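Local coordinates for DNA repair protein RAD7 (Saccharomyces cerevisiae, PDB 5ZB2) that serves in the global genome repair complex, which promotes nucleotide excision repair of UV-damaged and adduct-bearing DNA outside transcribed regions, and binds Elc1, at residues I139-E145 / R165-S170; G179-L185 / Y202-F208. All coordinates share one frame. Residue numbers count along the deposited sequence, not the author numbering.

Contact 1 of 2, residues I139-E145 / R165-S170; sequences INEDTWE and RFTDKS
Trp-144 presents one face of its indole to the edge of Phe-166, a T-shaped stack with the five-membered ring and phenyl centroids 4.8 Å apart and planes at 83°. It joins the N-terminal ends of the helices of two successive leucine-rich repeats, 141-150 and 168-178. Trp-144 has chi1 m and Phe-166 chi1 t; Ile-160 of the intervening strand 157-161 touches both rings. Each segment runs from loop into helix, with CA atoms 5.5 Å apart for Asn-140 and Arg-165 and 5.4 Å for Glu-141 and Ser-170. Both helices begin with an N-cap: Asn-140 (chi1 p) takes Thr-143 N on OD1 at 2.8 Å, whereas Thr-167 (chi1 p) takes Ser-170 N on OG1 in a weak bond of 3.4 Å. Across the interface Thr-167 OG1 donates to OE2 of Glu-141 (chi1 p) at 2.9 Å. Ile-139 O lies 3.3 Å from Arg-165 CB, while Arg-165 NH1 hydrogen-bonds to Phe-137 O. Lys-169 NZ and Glu-145 OE1 form a salt bridge at 3.3 Å, its hydrogen bond weak, bridged as well by a water that donates to Glu-145 OE1 (2.4 Å) and accepts from Lys-169 NZ (2.9 Å).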
loop_
_atom_site.group_PDB
_atom_site.type_symbol
_atom_site.label_atom_id
_atom_site.label_comp_id
_atom_site.label_asym_id
_atom_site.label_seq_id
_atom_site.Cartn_x
_atom_site.Cartn_y
_atom_site.Cartn_z
ATOM N N ILE A 139 16.081 -0.645 -7.658
ATOM C CA ILE A 139 16.836 -0.641 -6.408
ATOM C C ILE A 139 18.214 -0.031 -6.648
ATOM O O ILE A 139 18.984 -0.515 -7.486
ATOM C CB ILE A 139 16.963 -2.064 -5.844
ATOM C CG1 ILE A 139 15.607 -2.790 -5.828
ATOM C CG2 ILE A 139 17.574 -2.028 -4.449
ATOM C CD1 ILE A 139 14.558 -2.176 -4.915
ATOM N N ASN A 140 18.541 1.021 -5.900
ATOM C CA ASN A 140 19.863 1.627 -5.981
ATOM C C ASN A 140 20.800 0.999 -4.951
ATOM O O ASN A 140 20.384 0.257 -4.057
ATOM C CB ASN A 140 19.785 3.145 -5.790
ATOM C CG ASN A 140 19.292 3.549 -4.413
ATOM O OD1 ASN A 140 19.329 2.766 -3.465
ATOM N ND2 ASN A 140 18.831 4.788 -4.296
ATOM N N GLU A 141 22.092 1.314 -5.087
ATOM C CA GLU A 141 23.112 0.629 -4.295
ATOM C C GLU A 141 22.872 0.808 -2.804
ATOM O O GLU A 141 23.089 -0.121 -2.018
ATOM C CB GLU A 141 24.506 1.129 -4.680
ATOM C CG GLU A 141 24.701 2.639 -4.599
ATOM C CD GLU A 141 26.156 3.049 -4.815
ATOM O OE1 GLU A 141 26.598 4.042 -4.203
ATOM O OE2 GLU A 141 26.863 2.372 -5.593
ATOM N N ASP A 142 22.413 1.991 -2.395
ATOM C CA ASP A 142 22.204 2.246 -0.976
ATOM C C ASP A 142 21.057 1.415 -0.421
ATOM O O ASP A 142 21.106 0.994 0.740
ATOM C CB ASP A 142 21.955 3.734 -0.757
ATOM C CG ASP A 142 23.145 4.579 -1.159
ATOM O OD1 ASP A 142 24.040 4.785 -0.312
ATOM O OD2 ASP A 142 23.191 5.024 -2.326
ATOM N N THR A 143 20.030 1.150 -1.229
ATOM C CA THR A 143 18.963 0.266 -0.777
ATOM C C THR A 143 19.459 -1.167 -0.651
ATOM O O THR A 143 19.118 -1.862 0.315
ATOM C CB THR A 143 17.773 0.340 -1.732
ATOM O OG1 THR A 143 17.312 1.691 -1.807
ATOM C CG2 THR A 143 16.637 -0.549 -1.244
ATOM N N TRP A 144 20.273 -1.627 -1.607
ATOM C CA TRP A 144 20.849 -2.964 -1.502
ATOM C C TRP A 144 21.567 -3.141 -0.171
ATOM O O TRP A 144 21.404 -4.163 0.504
ATOM C CB TRP A 144 21.808 -3.229 -2.668
ATOM C CG TRP A 144 21.116 -3.447 -3.982
ATOM C CD1 TRP A 144 21.310 -2.746 -5.139
ATOM C CD2 TRP A 144 20.116 -4.432 -4.273
ATOM N NE1 TRP A 144 20.493 -3.235 -6.130
ATOM C CE2 TRP A 144 19.752 -4.270 -5.624
ATOM C CE3 TRP A 144 19.494 -5.434 -3.521
ATOM C CZ2 TRP A 144 18.794 -5.069 -6.237
ATOM C CZ3 TRP A 144 18.541 -6.230 -4.136
ATOM C CH2 TRP A 144 18.200 -6.040 -5.479
ATOM N N GLU A 145 22.364 -2.147 0.224
ATOM C CA GLU A 145 23.076 -2.226 1.497
ATOM C C GLU A 145 22.107 -2.422 2.657
ATOM O O GLU A 145 22.308 -3.300 3.504
ATOM C CB GLU A 145 23.923 -0.972 1.712
ATOM C CG GLU A 145 24.698 -0.992 3.026
ATOM C CD GLU A 145 25.729 0.119 3.137
ATOM O OE1 GLU A 145 25.765 1.005 2.256
ATOM O OE2 GLU A 145 26.506 0.105 4.116
ATOM N N ARG A 165 22.318 -1.160 -11.637
ATOM C CA ARG A 165 22.371 -0.436 -10.376
ATOM C C ARG A 165 22.829 -1.309 -9.215
ATOM O O ARG A 165 22.928 -0.815 -8.089
ATOM C CB ARG A 165 21.001 0.177 -10.060
ATOM C CG ARG A 165 20.694 1.428 -10.873
ATOM C CD ARG A 165 19.266 1.912 -10.668
ATOM N NE ARG A 165 18.999 3.138 -11.411
ATOM C CZ ARG A 165 17.786 3.551 -11.778
ATOM N NH1 ARG A 165 16.710 2.833 -11.488
ATOM N NH2 ARG A 165 17.651 4.681 -12.459
ATOM N N PHE A 166 23.099 -2.592 -9.457
ATOM C CA PHE A 166 23.769 -3.450 -8.480
ATOM C C PHE A 166 25.271 -3.290 -8.695
ATOM O O PHE A 166 25.868 -3.951 -9.549
ATOM C CB PHE A 166 23.325 -4.899 -8.632
ATOM C CG PHE A 166 23.744 -5.780 -7.493
ATOM C CD1 PHE A 166 23.055 -5.750 -6.294
ATOM C CD2 PHE A 166 24.827 -6.637 -7.620
ATOM C CE1 PHE A 166 23.434 -6.559 -5.234
ATOM C CE2 PHE A 166 25.213 -7.451 -6.565
ATOM C CZ PHE A 166 24.516 -7.411 -5.370
ATOM N N THR A 167 25.884 -2.409 -7.918
ATOM C CA THR A 167 27.250 -1.973 -8.159
ATOM C C THR A 167 28.243 -2.819 -7.369
ATOM O O THR A 167 27.875 -3.670 -6.558
ATOM C CB THR A 167 27.402 -0.502 -7.779
ATOM O OG1 THR A 167 27.239 -0.365 -6.361
ATOM C CG2 THR A 167 26.347 0.344 -8.493
ATOM N N ASP A 168 29.531 -2.567 -7.616
ATOM C CA ASP A 168 30.578 -3.217 -6.833
ATOM C C ASP A 168 30.390 -2.959 -5.343
ATOM O O ASP A 168 30.594 -3.857 -4.516
ATOM C CB ASP A 168 31.952 -2.732 -7.301
ATOM C CG ASP A 168 32.392 -3.393 -8.596
ATOM O OD1 ASP A 168 32.135 -4.606 -8.766
ATOM O OD2 ASP A 168 32.992 -2.702 -9.448
ATOM N N LYS A 169 29.983 -1.740 -4.979
ATOM C CA LYS A 169 29.696 -1.449 -3.577
ATOM C C LYS A 169 28.612 -2.372 -3.038
ATOM O O LYS A 169 28.712 -2.867 -1.910
ATOM C CB LYS A 169 29.279 0.013 -3.421
ATOM C CG LYS A 169 29.209 0.492 -1.979
ATOM C CD LYS A 169 28.765 1.948 -1.897
ATOM C CE LYS A 169 29.128 2.576 -0.556
ATOM N NZ LYS A 169 28.555 1.840 0.605
ATOM N N SER A 170 27.568 -2.618 -3.834
ATOM C CA SER A 170 26.483 -3.490 -3.392
ATOM C C SER A 170 26.966 -4.919 -3.212
ATOM O O SER A 170 26.556 -5.607 -2.271
ATOM C CB SER A 170 25.334 -3.444 -4.400
ATOM O OG SER A 170 25.035 -2.109 -4.762
HETATM O O HOH W 1 25.771 1.534 -0.130
#

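Contact 2 of 2, residues G179-L185 / Y202-F208; sequences GSTLVSL and YLVNDEF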
loop_
_atom_site.group_PDB
_atom_site.type_symbol
_atom_site.label_atom_id
_atom_site.label_comp_id
_atom_site.label_asym_id
_atom_site.label_seq_id
_atom_site.Cartn_x
_atom_site.Cartn_y
_atom_site.Cartn_z
ATOM N N GLY A 179 28.404 -13.068 3.461
ATOM C CA GLY A 179 29.382 -13.943 2.842
ATOM C C GLY A 179 29.467 -15.334 3.434
ATOM O O GLY A 179 29.264 -16.327 2.728
ATOM N N SER A 180 29.779 -15.427 4.728
ATOM C CA SER A 180 29.957 -16.727 5.366
ATOM C C SER A 180 28.670 -17.539 5.426
ATOM O O SER A 180 28.732 -18.747 5.682
ATOM C CB SER A 180 30.514 -16.542 6.778
ATOM O OG SER A 180 29.620 -15.790 7.578
ATOM N N THR A 181 27.516 -16.914 5.196
ATOM C CA THR A 181 26.240 -17.619 5.217
ATOM C C THR A 181 25.839 -18.158 3.851
ATOM O O THR A 181 25.054 -19.111 3.783
ATOM C CB THR A 181 25.142 -16.684 5.735
ATOM O OG1 THR A 181 25.553 -16.122 6.986
ATOM C CG2 THR A 181 23.832 -17.432 5.936
ATOM N N LEU A 182 26.367 -17.587 2.772
ATOM C CA LEU A 182 25.954 -17.975 1.429
ATOM C C LEU A 182 26.431 -19.383 1.091
ATOM O O LEU A 182 27.616 -19.704 1.230
ATOM C CB LEU A 182 26.504 -16.986 0.402
ATOM C CG LEU A 182 25.900 -15.581 0.385
ATOM C CD1 LEU A 182 26.716 -14.683 -0.522
ATOM C CD2 LEU A 182 24.439 -15.616 -0.064
ATOM N N VAL A 183 25.500 -20.222 0.640
ATOM C CA VAL A 183 25.825 -21.491 -0.001
ATOM C C VAL A 183 25.449 -21.501 -1.470
ATOM O O VAL A 183 25.721 -22.494 -2.162
ATOM C CB VAL A 183 25.164 -22.677 0.727
ATOM C CG1 VAL A 183 25.782 -22.865 2.105
ATOM C CG2 VAL A 183 23.660 -22.479 0.832
ATOM N N SER A 184 24.837 -20.428 -1.973
ATOM C CA SER A 184 24.415 -20.340 -3.367
ATOM C C SER A 184 24.423 -18.876 -3.785
ATOM O O SER A 184 23.872 -18.026 -3.078
ATOM C CB SER A 184 23.024 -20.950 -3.556
ATOM O OG SER A 184 22.500 -20.655 -4.838
ATOM N N LEU A 185 25.056 -18.584 -4.923
ATOM C CA LEU A 185 25.231 -17.214 -5.387
ATOM C C LEU A 185 25.079 -17.149 -6.900
ATOM O O LEU A 185 25.646 -17.971 -7.629
ATOM C CB LEU A 185 26.604 -16.660 -4.987
ATOM C CG LEU A 185 26.932 -15.252 -5.490
ATOM C CD1 LEU A 185 26.014 -14.208 -4.848
ATOM C CD2 LEU A 185 28.391 -14.924 -5.226
ATOM N N TYR A 202 35.360 -14.315 0.469
ATOM C CA TYR A 202 34.188 -14.280 1.333
ATOM C C TYR A 202 33.349 -15.548 1.301
ATOM O O TYR A 202 32.623 -15.809 2.266
ATOM C CB TYR A 202 33.295 -13.095 0.955
ATOM C CG TYR A 202 33.852 -11.753 1.367
ATOM C CD1 TYR A 202 33.611 -11.241 2.636
ATOM C CD2 TYR A 202 34.601 -10.989 0.483
ATOM C CE1 TYR A 202 34.111 -10.016 3.017
ATOM C CE2 TYR A 202 35.105 -9.759 0.858
ATOM C CZ TYR A 202 34.855 -9.277 2.127
ATOM O OH TYR A 202 35.349 -8.052 2.509
ATOM N N LEU A 203 33.413 -16.332 0.227
ATOM C CA LEU A 203 32.550 -17.503 0.079
ATOM C C LEU A 203 33.242 -18.695 0.732
ATOM O O LEU A 203 33.804 -19.571 0.072
ATOM C CB LEU A 203 32.242 -17.758 -1.392
ATOM C CG LEU A 203 31.533 -16.634 -2.147
ATOM C CD1 LEU A 203 31.265 -17.061 -3.580
ATOM C CD2 LEU A 203 30.232 -16.238 -1.458
ATOM N N VAL A 204 33.183 -18.728 2.064
ATOM C CA VAL A 204 33.938 -19.697 2.852
ATOM C C VAL A 204 33.059 -20.779 3.456
ATOM O O VAL A 204 33.589 -21.706 4.084
ATOM C CB VAL A 204 34.753 -18.997 3.958
ATOM C CG1 VAL A 204 35.721 -17.991 3.342
ATOM C CG2 VAL A 204 33.831 -18.317 4.960
ATOM N N ASN A 205 31.740 -20.706 3.286
ATOM C CA ASN A 205 30.869 -21.721 3.863
ATOM C C ASN A 205 31.249 -23.097 3.334
ATOM O O ASN A 205 31.301 -23.319 2.120
ATOM C CB ASN A 205 29.409 -21.419 3.546
ATOM C CG ASN A 205 28.449 -22.201 4.425
ATOM O OD1 ASN A 205 28.228 -23.395 4.216
ATOM N ND2 ASN A 205 27.865 -21.525 5.411
ATOM N N ASP A 206 31.512 -24.025 4.253
ATOM C CA ASP A 206 31.957 -25.366 3.893
ATOM C C ASP A 206 30.880 -26.197 3.204
ATOM O O ASP A 206 31.156 -27.348 2.853
ATOM C CB ASP A 206 32.447 -26.094 5.147
ATOM C CG ASP A 206 33.641 -25.411 5.789
ATOM O OD1 ASP A 206 34.544 -24.963 5.051
ATOM O OD2 ASP A 206 33.675 -25.315 7.035
ATOM N N GLU A 207 29.674 -25.658 2.997
ATOM C CA GLU A 207 28.608 -26.372 2.300
ATOM C C GLU A 207 28.211 -25.692 0.992
ATOM O O GLU A 207 27.155 -26.007 0.435
ATOM C CB GLU A 207 27.384 -26.511 3.208
ATOM C CG GLU A 207 27.592 -27.416 4.407
ATOM C CD GLU A 207 26.437 -27.349 5.386
ATOM O OE1 GLU A 207 25.905 -26.239 5.603
ATOM O OE2 GLU A 207 26.056 -28.406 5.932
ATOM N N PHE A 208 29.032 -24.769 0.489
ATOM C CA PHE A 208 28.681 -24.038 -0.724
ATOM C C PHE A 208 28.466 -25.013 -1.874
ATOM O O PHE A 208 29.277 -25.917 -2.093
ATOM C CB PHE A 208 29.778 -23.030 -1.078
ATOM C CG PHE A 208 29.335 -21.978 -2.053
ATOM C CD1 PHE A 208 29.368 -22.217 -3.416
ATOM C CD2 PHE A 208 28.873 -20.752 -1.603
ATOM C CE1 PHE A 208 28.948 -21.248 -4.315
ATOM C CE2 PHE A 208 28.454 -19.784 -2.493
ATOM C CZ PHE A 208 28.491 -20.031 -3.851
HETATM O O HOH W 2 30.027 -18.837 1.732
#
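In the leucine-rich repeat fold, this contact joins two consecutive helix-to-strand returns: 179-185 leads from helix 168-178 into strand 184-188, whereas the loop at 202-208 leads from helix 199-202 towards strand 210-214. The two loops pass close enough for the CA atoms of Val-183 and Phe-208 to lie 3.9 Å apart. Asn-205 makes the direct polar link. Its ND2 donates to Ser-180 O at 2.9 Å and nearly straight, while its OD1 accepts from Glu-207 N at 2.9 Å, an Asx turn that sits on the type I turn from Asn-205 to Phe-208. One water ties the backbones together, donating to Gly-179 O (2.8 Å) and Leu-182 O (2.6 Å) and accepting from Asn-205 N (3.0 Å). Near the start of the contact Gly-179 C comes within 3.4 Å of Tyr-202 O, and a CB on Gly-179 would be tight against that oxygen. Deeper in, Leu-203 CD2 meets Leu-182 CD1 at 4.0 Å and Leu-203 CD1 meets Leu-185 CD2 at 3.9 Å. The Phe-208 ring lies with one face against the backbone of Val-183, its CD2 3.5 Å from Val-183 C, and its CZ is 4.0 Å from Leu-185 CB; Ile-234 of the next helix also touches it. Carbonyls of 179-185 are thus satisfied by Asn-205, directly and through the water, while Leu-182, Leu-185, Leu-203 and Phe-208 pack together on the buried side.

In the fold
Contacts 1 and 2 sit at the two ends of helix 168-178: residues 165-170 enter it, and 179-185 leave it for strand 184-188. Contact 1 therefore pairs this repeat with the one before, contact 2 with the one after, so together they tie three successive repeats of the parallel solenoid. They do not touch; their centres are about 20 Å apart. Both are partly buried, each mixing hydrophobic residues with exposed ones. Their chemistry differs with place: at the helix starts, polar side chains meet one another, including a salt bridge, alongside an aromatic pair, whereas at the helix-to-strand returns backbone carbonyls take the polar contacts and aliphatic packing joins a single phenyl ring.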